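PDB 4H3T: CRISPR-associated protein, Cse1 family from Acidimicrobium ferrooxidans, which probably serves as the large subunit of the type I-E CRISPR surveillance complex Cascade, the Cse1 subunit that takes part in recognising invading DNA. Local coordinates for residues A[198-203]-A[296-301]; A[255-260]-A[287-292]; A[318-323]-A[364-369]. The protein carries 1 engineered substitution. One frame throughout, in Å; residues are numbered along the deposited sequence.

Interaction 1 of 3, residues A[198-203]-A[296-301]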
ATOM      1  N   ALA A 198      -1.334  -8.596   2.792  1.00 39.61           N
ATOM      2  CA  ALA A 198      -1.993  -8.093   4.005  1.00 40.44           C
ATOM      3  C   ALA A 198      -0.921  -7.866   5.144  1.00 45.12           C
ATOM      4  O   ALA A 198      -1.121  -7.034   6.017  1.00 45.61           O
ATOM      5  CB  ALA A 198      -3.101  -9.044   4.479  1.00 40.30           C
ATOM      6  N   TRP A 199       0.158  -8.651   5.142  1.00 41.51           N
ATOM      7  CA  TRP A 199       1.234  -8.560   6.106  1.00 41.92           C
ATOM      8  C   TRP A 199       2.220  -7.439   5.808  1.00 43.69           C
ATOM      9  O   TRP A 199       2.672  -6.769   6.720  1.00 42.72           O
ATOM     10  CB  TRP A 199       1.987  -9.888   6.145  1.00 43.17           C
ATOM     11  CG  TRP A 199       3.089  -9.900   7.159  1.00 44.37           C
ATOM     12  CD1 TRP A 199       2.966  -9.743   8.513  1.00 47.01           C
ATOM     13  CD2 TRP A 199       4.483 -10.129   6.901  1.00 44.54           C
ATOM     14  NE1 TRP A 199       4.197  -9.829   9.097  1.00 47.61           N
ATOM     15  CE2 TRP A 199       5.154 -10.015   8.130  1.00 48.83           C
ATOM     16  CE3 TRP A 199       5.232 -10.364   5.739  1.00 45.87           C
ATOM     17  CZ2 TRP A 199       6.549 -10.108   8.235  1.00 49.80           C
ATOM     18  CZ3 TRP A 199       6.624 -10.430   5.837  1.00 48.29           C
ATOM     19  CH2 TRP A 199       7.262 -10.343   7.082  1.00 49.73           C
ATOM     20  N   ILE A 200       2.643  -7.280   4.568  1.00 40.87           N
ATOM     21  CA  ILE A 200       3.675  -6.263   4.279  1.00 41.30           C
ATOM     22  C   ILE A 200       3.057  -4.844   4.161  1.00 45.18           C
ATOM     23  O   ILE A 200       1.871  -4.670   3.856  1.00 42.91           O
ATOM     24  CB  ILE A 200       4.552  -6.551   3.025  1.00 41.95           C
ATOM     25  CG1 ILE A 200       3.742  -6.616   1.710  1.00 43.29           C
ATOM     26  CG2 ILE A 200       5.368  -7.821   3.206  1.00 44.72           C
ATOM     27  CD1 ILE A 200       4.490  -6.288   0.491  1.00 40.74           C
ATOM     28  N   GLY A 201       3.912  -3.870   4.350  1.00 42.47           N
ATOM     29  CA  GLY A 201       3.641  -2.473   4.036  1.00 43.38           C
ATOM     30  C   GLY A 201       4.037  -2.291   2.575  1.00 45.90           C
ATOM     31  O   GLY A 201       5.213  -2.321   2.246  1.00 46.50           O
ATOM     32  N   PHE A 202       3.057  -2.138   1.661  1.00 44.80           N
ATOM     33  CA  PHE A 202       3.338  -2.047   0.204  1.00 41.97           C
ATOM     34  C   PHE A 202       3.578  -0.617  -0.236  1.00 43.06           C
ATOM     35  O   PHE A 202       2.875   0.285   0.204  1.00 41.60           O
ATOM     36  CB  PHE A 202       2.186  -2.637  -0.539  1.00 41.90           C
ATOM     37  CG  PHE A 202       2.210  -2.476  -2.049  1.00 41.55           C
ATOM     38  CD1 PHE A 202       2.823  -3.426  -2.863  1.00 40.63           C
ATOM     39  CD2 PHE A 202       1.692  -1.337  -2.649  1.00 41.84           C
ATOM     40  CE1 PHE A 202       2.879  -3.236  -4.250  1.00 40.19           C
ATOM     41  CE2 PHE A 202       1.702  -1.184  -4.010  1.00 40.73           C
ATOM     42  CZ  PHE A 202       2.311  -2.116  -4.806  1.00 39.69           C
ATOM     43  N   VAL A 203       4.606  -0.406  -1.043  1.00 39.24           N
ATOM     44  CA  VAL A 203       4.921   0.878  -1.632  1.00 37.93           C
ATOM     45  C   VAL A 203       5.381   0.624  -3.063  1.00 41.61           C
ATOM     46  O   VAL A 203       6.209  -0.238  -3.284  1.00 41.45           O
ATOM     47  CB  VAL A 203       5.922   1.753  -0.830  1.00 42.99           C
ATOM     48  CG1 VAL A 203       7.281   1.055  -0.625  1.00 46.36           C
ATOM     49  CG2 VAL A 203       6.131   3.102  -1.538  1.00 42.96           C
ATOM     50  N   ASP A 296      14.752 -10.672   1.078  1.00 47.71           N
ATOM     51  CA  ASP A 296      15.731 -10.670  -0.017  1.00 48.22           C
ATOM     52  C   ASP A 296      15.090 -10.486  -1.377  1.00 50.43           C
ATOM     53  O   ASP A 296      15.746 -10.024  -2.296  1.00 52.47           O
ATOM     54  CB  ASP A 296      16.517 -11.987  -0.033  1.00 51.92           C
ATOM     55  CG  ASP A 296      17.448 -12.197   1.182  1.00 67.11           C
ATOM     56  OD1 ASP A 296      17.847 -11.180   1.826  1.00 66.21           O
ATOM     57  OD2 ASP A 296      17.750 -13.372   1.501  1.00 73.47           O
ATOM     58  N   VAL A 297      13.857 -10.925  -1.549  1.00 46.09           N
ATOM     59  CA  VAL A 297      13.220 -10.953  -2.851  1.00 43.75           C
ATOM     60  C   VAL A 297      12.461  -9.679  -3.242  1.00 45.70           C
ATOM     61  O   VAL A 297      12.515  -9.261  -4.397  1.00 43.40           O
ATOM     62  CB  VAL A 297      12.243 -12.168  -2.883  1.00 46.24           C
ATOM     63  CG1 VAL A 297      11.410 -12.209  -4.160  1.00 45.99           C
ATOM     64  CG2 VAL A 297      13.005 -13.488  -2.697  1.00 48.24           C
ATOM     65  N   ASP A 298      11.674  -9.155  -2.325  1.00 39.83           N
ATOM     66  CA  ASP A 298      10.572  -8.244  -2.634  1.00 38.80           C
ATOM     67  C   ASP A 298      10.956  -6.766  -2.648  1.00 42.82           C
ATOM     68  O   ASP A 298      11.329  -6.215  -1.614  1.00 43.02           O
ATOM     69  CB  ASP A 298       9.469  -8.503  -1.623  1.00 38.01           C
ATOM     70  CG  ASP A 298       8.073  -7.966  -1.960  1.00 43.40           C
ATOM     71  OD1 ASP A 298       7.965  -7.027  -2.783  1.00 39.29           O
ATOM     72  OD2 ASP A 298       7.110  -8.461  -1.379  1.00 41.14           O
ATOM     73  N   PRO A 299      10.773  -6.110  -3.807  1.00 40.09           N
ATOM     74  CA  PRO A 299      11.123  -4.702  -3.911  1.00 39.17           C
ATOM     75  C   PRO A 299      10.089  -3.726  -3.356  1.00 39.05           C
ATOM     76  O   PRO A 299      10.335  -2.516  -3.415  1.00 40.18           O
ATOM     77  CB  PRO A 299      11.230  -4.514  -5.442  1.00 42.51           C
ATOM     78  CG  PRO A 299      10.166  -5.405  -5.980  1.00 43.27           C
ATOM     79  CD  PRO A 299      10.217  -6.620  -5.103  1.00 41.64           C
ATOM     80  N   HIS A 300       8.901  -4.181  -2.992  1.00 39.61           N
ATOM     81  CA  HIS A 300       7.793  -3.280  -2.603  1.00 38.67           C
ATOM     82  C   HIS A 300       7.609  -3.105  -1.072  1.00 41.52           C
ATOM     83  O   HIS A 300       6.547  -2.652  -0.632  1.00 40.93           O
ATOM     84  CB  HIS A 300       6.472  -3.786  -3.181  1.00 37.69           C
ATOM     85  CG  HIS A 300       6.433  -3.714  -4.682  1.00 40.82           C
ATOM     86  ND1 HIS A 300       5.989  -4.782  -5.453  1.00 44.08           N
ATOM     87  CD2 HIS A 300       6.775  -2.697  -5.488  1.00 41.26           C
ATOM     88  CE1 HIS A 300       6.119  -4.374  -6.716  1.00 44.45           C
ATOM     89  NE2 HIS A 300       6.547  -3.099  -6.767  1.00 43.35           N
ATOM     90  N   VAL A 301       8.577  -3.521  -0.283  1.00 40.07           N
ATOM     91  CA  VAL A 301       8.463  -3.447   1.188  1.00 39.77           C
ATOM     92  C   VAL A 301       9.810  -2.972   1.793  1.00 42.72           C
ATOM     93  O   VAL A 301      10.843  -3.501   1.436  1.00 39.90           O
ATOM     94  CB  VAL A 301       7.979  -4.817   1.757  1.00 42.26           C
ATOM     95  CG1 VAL A 301       8.761  -6.003   1.198  1.00 43.67           C
ATOM     96  CG2 VAL A 301       7.957  -4.850   3.317  1.00 40.68           C
TER

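Interaction 2 of 3, residues A[255-260]-A[287-292]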
ATOM      1  N   CYS A 255       8.737 -13.311  -9.712  1.00 39.02           N
ATOM      2  CA  CYS A 255       7.611 -13.892 -10.479  1.00 40.38           C
ATOM      3  C   CYS A 255       6.848 -14.881  -9.641  1.00 42.69           C
ATOM      4  O   CYS A 255       5.630 -14.930  -9.757  1.00 42.71           O
ATOM      5  CB  CYS A 255       8.038 -14.535 -11.776  1.00 42.43           C
ATOM      6  SG  CYS A 255       8.805 -13.387 -12.949  1.00 48.79           S
ATOM      7  N   ASP A 256       7.572 -15.688  -8.837  1.00 40.29           N
ATOM      8  CA  ASP A 256       6.994 -16.674  -7.921  1.00 39.15           C
ATOM      9  C   ASP A 256       6.215 -15.903  -6.800  1.00 40.14           C
ATOM     10  O   ASP A 256       5.017 -16.099  -6.620  1.00 39.69           O
ATOM     11  CB  ASP A 256       8.150 -17.538  -7.367  1.00 41.17           C
ATOM     12  CG  ASP A 256       7.778 -18.679  -6.480  1.00 47.86           C
ATOM     13  OD1 ASP A 256       6.596 -19.123  -6.535  1.00 46.04           O
ATOM     14  OD2 ASP A 256       8.664 -19.139  -5.709  1.00 48.16           O
ATOM     15  N   LEU A 257       6.859 -14.925  -6.167  1.00 39.37           N
ATOM     16  CA  LEU A 257       6.256 -14.200  -5.061  1.00 40.01           C
ATOM     17  C   LEU A 257       5.065 -13.372  -5.472  1.00 41.96           C
ATOM     18  O   LEU A 257       4.037 -13.404  -4.795  1.00 39.29           O
ATOM     19  CB  LEU A 257       7.259 -13.316  -4.366  1.00 39.55           C
ATOM     20  CG  LEU A 257       6.760 -12.515  -3.124  1.00 39.95           C
ATOM     21  CD1 LEU A 257       6.119 -13.435  -2.054  1.00 41.40           C
ATOM     22  CD2 LEU A 257       7.932 -11.725  -2.566  1.00 39.42           C
ATOM     23  N   PHE A 258       5.203 -12.644  -6.565  1.00 38.74           N
ATOM     24  CA  PHE A 258       4.129 -11.832  -7.089  1.00 37.52           C
ATOM     25  C   PHE A 258       2.847 -12.628  -7.521  1.00 42.49           C
ATOM     26  O   PHE A 258       1.835 -12.002  -7.716  1.00 39.80           O
ATOM     27  CB  PHE A 258       4.606 -11.001  -8.252  1.00 37.09           C
ATOM     28  CG  PHE A 258       5.570  -9.863  -7.969  1.00 37.13           C
ATOM     29  CD1 PHE A 258       6.039  -9.615  -6.685  1.00 37.70           C
ATOM     30  CD2 PHE A 258       6.003  -9.051  -8.986  1.00 39.84           C
ATOM     31  CE1 PHE A 258       6.973  -8.576  -6.445  1.00 40.36           C
ATOM     32  CE2 PHE A 258       6.967  -8.062  -8.771  1.00 42.04           C
ATOM     33  CZ  PHE A 258       7.342  -7.740  -7.479  1.00 41.69           C
ATOM     34  N   THR A 259       2.913 -13.966  -7.688  1.00 41.38           N
ATOM     35  CA  THR A 259       1.784 -14.787  -8.068  1.00 39.21           C
ATOM     36  C   THR A 259       1.530 -15.875  -7.033  1.00 41.86           C
ATOM     37  O   THR A 259       0.952 -16.906  -7.348  1.00 37.77           O
ATOM     38  CB  THR A 259       2.084 -15.384  -9.435  1.00 37.67           C
ATOM     39  OG1 THR A 259       3.247 -16.238  -9.376  1.00 40.24           O
ATOM     40  CG2 THR A 259       2.271 -14.321 -10.489  1.00 36.50           C
ATOM     41  N   TRP A 260       1.934 -15.629  -5.788  1.00 37.91           N
ATOM     42  CA  TRP A 260       1.923 -16.638  -4.743  1.00 36.17           C
ATOM     43  C   TRP A 260       0.548 -17.217  -4.501  1.00 39.22           C
ATOM     44  O   TRP A 260      -0.401 -16.468  -4.277  1.00 37.95           O
ATOM     45  CB  TRP A 260       2.454 -16.013  -3.423  1.00 35.84           C
ATOM     46  CG  TRP A 260       2.865 -17.009  -2.401  1.00 37.16           C
ATOM     47  CD1 TRP A 260       2.203 -17.339  -1.258  1.00 39.40           C
ATOM     48  CD2 TRP A 260       4.081 -17.756  -2.396  1.00 38.36           C
ATOM     49  NE1 TRP A 260       2.948 -18.227  -0.525  1.00 41.66           N
ATOM     50  CE2 TRP A 260       4.112 -18.499  -1.198  1.00 43.53           C
ATOM     51  CE3 TRP A 260       5.198 -17.794  -3.231  1.00 41.63           C
ATOM     52  CZ2 TRP A 260       5.227 -19.243  -0.813  1.00 45.10           C
ATOM     53  CZ3 TRP A 260       6.303 -18.524  -2.840  1.00 43.88           C
ATOM     54  CH2 TRP A 260       6.297 -19.266  -1.661  1.00 44.38           C
ATOM     55  N   ASP A 287      -0.253 -21.770   0.616  1.00 40.94           N
ATOM     56  CA  ASP A 287       1.126 -21.726   0.997  1.00 39.39           C
ATOM     57  C   ASP A 287       1.513 -20.479   1.762  1.00 42.14           C
ATOM     58  O   ASP A 287       1.051 -19.388   1.485  1.00 41.21           O
ATOM     59  CB  ASP A 287       2.038 -21.823  -0.233  1.00 42.27           C
ATOM     60  CG  ASP A 287       1.949 -23.111  -1.016  1.00 45.79           C
ATOM     61  OD1 ASP A 287       1.766 -24.185  -0.382  1.00 44.35           O
ATOM     62  OD2 ASP A 287       2.020 -23.050  -2.284  1.00 47.74           O
ATOM     63  N   GLU A 288       2.431 -20.631   2.698  1.00 41.15           N
ATOM     64  CA  GLU A 288       2.907 -19.512   3.502  1.00 41.70           C
ATOM     65  C   GLU A 288       4.276 -19.076   2.995  1.00 47.54           C
ATOM     66  O   GLU A 288       5.102 -19.930   2.676  1.00 44.97           O
ATOM     67  CB  GLU A 288       3.034 -19.936   4.971  1.00 43.63           C
ATOM     68  CG  GLU A 288       1.760 -20.525   5.598  1.00 53.89           C
ATOM     69  CD  GLU A 288       0.577 -19.599   5.793  1.00 71.69           C
ATOM     70  OE1 GLU A 288       0.692 -18.420   5.393  1.00 59.52           O
ATOM     71  OE2 GLU A 288      -0.449 -20.038   6.376  1.00 58.22           O
ATOM     72  N   VAL A 289       4.510 -17.770   2.897  1.00 43.66           N
ATOM     73  CA  VAL A 289       5.771 -17.231   2.449  1.00 43.81           C
ATOM     74  C   VAL A 289       6.753 -17.249   3.624  1.00 50.67           C
ATOM     75  O   VAL A 289       6.455 -16.728   4.707  1.00 47.68           O
ATOM     76  CB  VAL A 289       5.632 -15.787   1.888  1.00 44.31           C
ATOM     77  CG1 VAL A 289       6.982 -15.230   1.489  1.00 44.69           C
ATOM     78  CG2 VAL A 289       4.682 -15.723   0.706  1.00 42.65           C
ATOM     79  N   ASP A 290       7.935 -17.786   3.381  1.00 50.65           N
ATOM     80  CA  ASP A 290       9.071 -17.710   4.315  1.00 51.36           C
ATOM     81  C   ASP A 290       9.477 -16.227   4.408  1.00 53.68           C
ATOM     82  O   ASP A 290       9.923 -15.631   3.428  1.00 48.11           O
ATOM     83  CB  ASP A 290      10.203 -18.592   3.803  1.00 52.35           C
ATOM     84  CG  ASP A 290      11.404 -18.640   4.727  1.00 59.82           C
ATOM     85  OD1 ASP A 290      11.835 -17.571   5.187  1.00 57.84           O
ATOM     86  OD2 ASP A 290      11.934 -19.742   4.952  1.00 67.75           O
ATOM     87  N   ARG A 291       9.205 -15.623   5.559  1.00 53.86           N
ATOM     88  CA  ARG A 291       9.350 -14.176   5.768  1.00 54.43           C
ATOM     89  C   ARG A 291      10.811 -13.703   5.706  1.00 60.16           C
ATOM     90  O   ARG A 291      11.052 -12.598   5.187  1.00 57.90           O
ATOM     91  CB  ARG A 291       8.683 -13.763   7.088  1.00 54.81           C
ATOM     92  CG  ARG A 291       7.153 -13.995   7.039  1.00 50.77           C
ATOM     93  CD  ARG A 291       6.463 -13.759   8.374  1.00 56.19           C
ATOM     94  NE  ARG A 291       4.998 -13.742   8.190  1.00 63.08           N
ATOM     95  CZ  ARG A 291       4.114 -13.314   9.087  1.00 66.85           C
ATOM     96  NH1 ARG A 291       4.517 -12.818  10.242  1.00 56.56           N
ATOM     97  NH2 ARG A 291       2.824 -13.367   8.828  1.00 58.94           N
ATOM     98  N   ARG A 292      11.777 -14.580   6.081  1.00 58.77           N
ATOM     99  CA  ARG A 292      13.209 -14.266   5.965  1.00 60.04           C
ATOM    100  C   ARG A 292      13.601 -14.171   4.512  1.00 60.73           C
ATOM    101  O   ARG A 292      14.261 -13.209   4.113  1.00 57.48           O
ATOM    102  CB  ARG A 292      14.070 -15.340   6.667  1.00 65.02           C
ATOM    103  CG  ARG A 292      15.581 -15.080   6.644  1.00 81.25           C
ATOM    104  CD  ARG A 292      16.433 -16.293   6.260  1.00104.25           C
ATOM    105  NE  ARG A 292      16.699 -16.387   4.812  1.00106.88           N
ATOM    106  CZ  ARG A 292      16.138 -17.247   3.952  1.00121.78           C
ATOM    107  NH1 ARG A 292      15.227 -18.132   4.371  1.00102.71           N
ATOM    108  NH2 ARG A 292      16.479 -17.225   2.665  1.00107.31           N
TER

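Interaction 3 of 3, residues A[318-323]-A[364-369]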
ATOM      1  N   LEU A 318       8.184  -2.141   7.378  1.00 44.37           N
ATOM      2  CA  LEU A 318       7.799  -0.757   7.657  1.00 42.09           C
ATOM      3  C   LEU A 318       6.348  -0.576   7.154  1.00 49.82           C
ATOM      4  O   LEU A 318       6.015  -1.005   6.017  1.00 43.68           O
ATOM      5  CB  LEU A 318       8.696   0.210   6.925  1.00 41.20           C
ATOM      6  CG  LEU A 318      10.081   0.438   7.505  1.00 45.39           C
ATOM      7  CD1 LEU A 318      10.932   1.248   6.563  1.00 45.88           C
ATOM      8  CD2 LEU A 318       9.971   1.078   8.921  1.00 50.98           C
ATOM      9  N   ARG A 319       5.518   0.084   7.934  1.00 49.44           N
ATOM     10  CA  ARG A 319       4.082   0.178   7.612  1.00 50.96           C
ATOM     11  C   ARG A 319       3.550   1.564   7.722  1.00 58.08           C
ATOM     12  O   ARG A 319       3.847   2.271   8.678  1.00 57.39           O
ATOM     13  CB  ARG A 319       3.249  -0.731   8.511  1.00 53.12           C
ATOM     14  CG  ARG A 319       3.484  -2.202   8.238  1.00 59.98           C
ATOM     15  CD  ARG A 319       2.412  -3.016   8.920  1.00 63.61           C
ATOM     16  NE  ARG A 319       2.624  -4.459   8.814  1.00 55.18           N
ATOM     17  CZ  ARG A 319       3.315  -5.215   9.659  1.00 73.90           C
ATOM     18  NH1 ARG A 319       3.993  -4.662  10.666  1.00 74.29           N
ATOM     19  NH2 ARG A 319       3.398  -6.521   9.465  1.00 64.29           N
ATOM     20  N   ALA A 320       2.858   1.985   6.644  1.00 59.50           N
ATOM     21  CA  ALA A 320       2.112   3.225   6.597  1.00 60.07           C
ATOM     22  C   ALA A 320       1.087   3.108   7.701  1.00 66.77           C
ATOM     23  O   ALA A 320       0.420   2.060   7.836  1.00 63.16           O
ATOM     24  CB  ALA A 320       1.450   3.379   5.249  1.00 59.72           C
ATOM     25  N   ARG A 321       1.070   4.097   8.577  1.00 66.01           N
ATOM     26  CA  ARG A 321       0.197   4.054   9.744  1.00 65.20           C
ATOM     27  C   ARG A 321      -1.254   4.399   9.293  1.00 65.30           C
ATOM     28  O   ARG A 321      -1.452   5.469   8.705  1.00 60.80           O
ATOM     29  CB  ARG A 321       0.732   5.055  10.806  1.00 62.71           C
ATOM     30  CG  ARG A 321      -0.078   5.179  12.064  1.00 70.96           C
ATOM     31  CD  ARG A 321       0.603   6.171  13.033  1.00 79.06           C
ATOM     32  NE  ARG A 321       1.221   5.527  14.201  1.00104.63           N
ATOM     33  CZ  ARG A 321       2.173   6.058  14.979  1.00124.38           C
ATOM     34  NH1 ARG A 321       2.658   7.274  14.723  1.00110.77           N
ATOM     35  NH2 ARG A 321       2.658   5.373  16.009  1.00112.85           N
ATOM     36  N   PRO A 322      -2.288   3.547   9.541  1.00 63.24           N
ATOM     37  CA  PRO A 322      -3.670   3.965   9.160  1.00 60.91           C
ATOM     38  C   PRO A 322      -4.160   5.111  10.047  1.00 53.15           C
ATOM     39  O   PRO A 322      -3.626   5.406  11.117  1.00 48.80           O
ATOM     40  CB  PRO A 322      -4.519   2.691   9.332  1.00 63.77           C
ATOM     41  CG  PRO A 322      -3.521   1.556   9.633  1.00 69.31           C
ATOM     42  CD  PRO A 322      -2.278   2.213  10.182  1.00 65.34           C
ATOM     43  N   GLY A 323      -5.153   5.810   9.545  1.00 50.62           N
ATOM     44  CA  GLY A 323      -5.763   6.882  10.288  1.00 49.84           C
ATOM     45  C   GLY A 323      -5.013   8.207  10.249  1.00 51.61           C
ATOM     46  O   GLY A 323      -5.388   9.075  11.021  1.00 53.22           O
ATOM     47  N   VAL A 364       0.866   3.723  -1.539  1.00 39.65           N
ATOM     48  CA  VAL A 364       1.142   3.018  -0.294  1.00 40.50           C
ATOM     49  C   VAL A 364      -0.083   2.310   0.190  1.00 42.04           C
ATOM     50  O   VAL A 364      -1.148   2.947   0.314  1.00 40.45           O
ATOM     51  CB  VAL A 364       1.592   4.153   0.707  1.00 48.25           C
ATOM     52  CG1 VAL A 364       1.743   3.688   2.117  1.00 51.41           C
ATOM     53  CG2 VAL A 364       2.879   4.825   0.239  1.00 47.23           C
ATOM     54  N   THR A 365       0.050   1.070   0.604  1.00 39.40           N
ATOM     55  CA  THR A 365      -1.020   0.363   1.315  1.00 39.11           C
ATOM     56  C   THR A 365      -0.520  -0.426   2.550  1.00 43.72           C
ATOM     57  O   THR A 365       0.611  -0.904   2.568  1.00 45.06           O
ATOM     58  CB  THR A 365      -1.800  -0.637   0.406  1.00 50.62           C
ATOM     59  OG1 THR A 365      -0.947  -1.787   0.170  1.00 55.31           O
ATOM     60  CG2 THR A 365      -2.268   0.024  -0.910  1.00 48.83           C
ATOM     61  N   SER A 366      -1.369  -0.529   3.596  1.00 43.21           N
ATOM     62  CA  SER A 366      -1.105  -1.437   4.741  1.00 45.04           C
ATOM     63  C   SER A 366      -2.400  -1.823   5.350  1.00 47.96           C
ATOM     64  O   SER A 366      -3.399  -1.162   5.120  1.00 45.43           O
ATOM     65  CB  SER A 366      -0.162  -0.818   5.785  1.00 49.00           C
ATOM     66  OG  SER A 366      -0.843   0.180   6.502  1.00 53.50           O
ATOM     67  N   ALA A 367      -2.399  -2.903   6.110  1.00 47.28           N
ATOM     68  CA  ALA A 367      -3.612  -3.437   6.735  1.00 48.31           C
ATOM     69  C   ALA A 367      -3.350  -3.764   8.152  1.00 54.34           C
ATOM     70  O   ALA A 367      -2.207  -4.056   8.509  1.00 51.86           O
ATOM     71  CB  ALA A 367      -4.072  -4.671   5.998  1.00 49.37           C
ATOM     72  N   LYS A 368      -4.427  -3.711   8.959  1.00 53.39           N
ATOM     73  CA  LYS A 368      -4.444  -4.062  10.370  1.00 55.46           C
ATOM     74  C   LYS A 368      -5.655  -4.974  10.615  1.00 55.35           C
ATOM     75  O   LYS A 368      -6.764  -4.684  10.129  1.00 51.12           O
ATOM     76  CB  LYS A 368      -4.493  -2.825  11.244  1.00 61.85           C
ATOM     77  CG  LYS A 368      -3.955  -3.076  12.646  1.00 88.62           C
ATOM     78  CD  LYS A 368      -4.418  -2.014  13.668  1.00110.19           C
ATOM     79  CE  LYS A 368      -3.460  -0.848  13.825  1.00122.87           C
ATOM     80  NZ  LYS A 368      -3.879   0.051  14.941  1.00129.12           N
ATOM     81  N   PHE A 369      -5.408  -6.124  11.272  1.00 53.32           N
ATOM     82  CA  PHE A 369      -6.409  -7.137  11.563  1.00 54.57           C
ATOM     83  C   PHE A 369      -6.687  -7.231  13.036  1.00 59.67           C
ATOM     84  O   PHE A 369      -5.795  -6.983  13.841  1.00 62.31           O
ATOM     85  CB  PHE A 369      -5.957  -8.534  11.077  1.00 55.32           C
ATOM     86  CG  PHE A 369      -5.870  -8.598   9.592  1.00 53.64           C
ATOM     87  CD1 PHE A 369      -6.929  -9.097   8.840  1.00 53.02           C
ATOM     88  CD2 PHE A 369      -4.759  -8.087   8.927  1.00 54.36           C
ATOM     89  CE1 PHE A 369      -6.883  -9.074   7.447  1.00 53.53           C
ATOM     90  CE2 PHE A 369      -4.718  -8.051   7.538  1.00 54.69           C
ATOM     91  CZ  PHE A 369      -5.783  -8.544   6.802  1.00 52.77           C
TER
HETATM   92  O   HOH W   1       2.963   0.639   3.682  1.00 56.95           O

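Interaction 1 of 3, residues A[198-203]-A[296-301]
The backbones of 198-203 and 296-301 come together where each has left a helix: V203 N donates to H300 O at 3.0 Å, a moderately bent bond (150° at the hydrogen) whose donor stands above the carbonyl plane. The same oxygen takes a CA-H...O contact from F202 CA at 3.4 Å, so one carbonyl grips the first two residues of strand 202-206. F202, with CG anti to the backbone N (chi1 173°), lies alongside H300; F202 CE1 sits over one imidazole face, 3.6 Å from H300 CG, with the planes 49° apart. P299 CG lies over the opposite face, and the F258 ring also meets the imidazole. Strand 202-206 is an outermost strand of a three-stranded antiparallel sheet, and the turn after helix 291-297 docks on it through the one backbone bond. That turn is an Asx turn: D298 OD1 accepts from H300 N at 3.0 Å, while R58 and Y196 engage the same carboxylate. An aspartate suits the place because its short side chain reaches the backbone two residues on. H300 is buried with both nitrogens bonded, ND1 to R58 and NE2 to N217. Beside the turn, I200 crosses V301 at about a right angle, I200 CB meeting V301 CG2 at 3.8 Å.

Interaction 2 of 3, residues A[255-260]-A[287-292]
W260 presents both its edge and one face to 287-292. At the edge, W260 NE1 donates to D287 O at 3.0 Å; the oxygen lies near the indole plane, but the donor stands well above the carbonyl plane (C=O...N 105°), so it is not on a lone pair. The N-H itself points somewhat aside from the oxygen. Over the face comes V289 CG2, 3.4 Å from the centroid of the five-membered ring of W260 and 15° off its normal, a close CH-pi contact. A beta-branched valine suits the spot because both branches are used: V289 CG2 covers the indole and touches L257 CD1 at 3.9 Å, while V289 CG1 also reaches L257 CD1, at 4.1 Å. The next shell shapes the turn that carries the indole. A type I beta turn from L257 to W260 leads the chain on from the helix, with W260 N bonded to L257 O at 3.2 Å, and T259 OG1 donates to C255 O at 2.7 Å, in the plane of that carbonyl. From the turn, W260 swings out with CG anti to its backbone N (chi1 -163°), and D256 O lies at the ring edge. D287 OD1 is bonded by R264 and by V247 N. An alanine in place of W260 would remove the indole donor and the face under V289, and would probably loosen the packing of the turn on the strand. The buried indole thus satisfies its one polar hydrogen at a backbone carbonyl while its pi face meets hydrocarbon.

Interaction 3 of 3, residues A[318-323]-A[364-369]
The central strand of a three-stranded antiparallel sheet, 359-370, is crossed here by the loop that follows strand 312-317; the touching parts run at 82° to each other, so the loop bridges the strand rather than adding to the sheet. Strand 359-370 has its edges taken by 202-206 and 375-387, S366 bonding through the backbone to A380 of the latter. With those edges occupied, the polar links to the loop are one side chain and a water, to which A320 and P322 add packing. S366 points from the strand toward the loop, and S366 OG, placed between the backbone N and the carbonyl carbon (chi1 73°), donates to A320 O at 2.6 Å. The bond lies in the carbonyl plane and falls on a lone pair of the oxygen. Serine suits this position because its hydroxyl is a donor on a short stem, able to meet a backbone acceptor close by. On the loop, A320 turns its methyl toward the strand, and so small a residue suits the close approach of the two backbones, with A320 CA 6.0 Å from S366 CA. P322 also faces the strand, P322 CG lying 4.3 Å from S366 OG, and its side chain touches D378 on the neighbouring strand. R319 lies alongside, with R319 CB 4.4 Å from S366 CB, and its guanidinium reaches W199, whose indole it meets in a cation-pi contact. A water completes the tie, accepting from A320 N at 3.3 Å and donating to T365 O at 3.0 Å.

Overall arrangement
Interaction 1 is the hub, its centre about 11 Å from that of interaction 2 and about 12 Å from that of interaction 3. Helix 291-297 is common to interactions 1 and 2, and side chains of 255-260 also touch the turn after it, L257 CD2 lying 3.6 Å from D298 OD2 and F258 CZ 3.7 Å from H300 CE1. Toward interaction 3 it is tied by the sheet itself: F202 N probably bonds to T365 O at 2.9 Å, and W199 O to R319 NH2 at 2.9 Å. W199 is thus shared, its indole also lying against R291 of interaction 2. Interactions 2 and 3 do not touch, their centres about 20 Å apart. A glycerol, probably from crystallisation, sits beside V289 and R291.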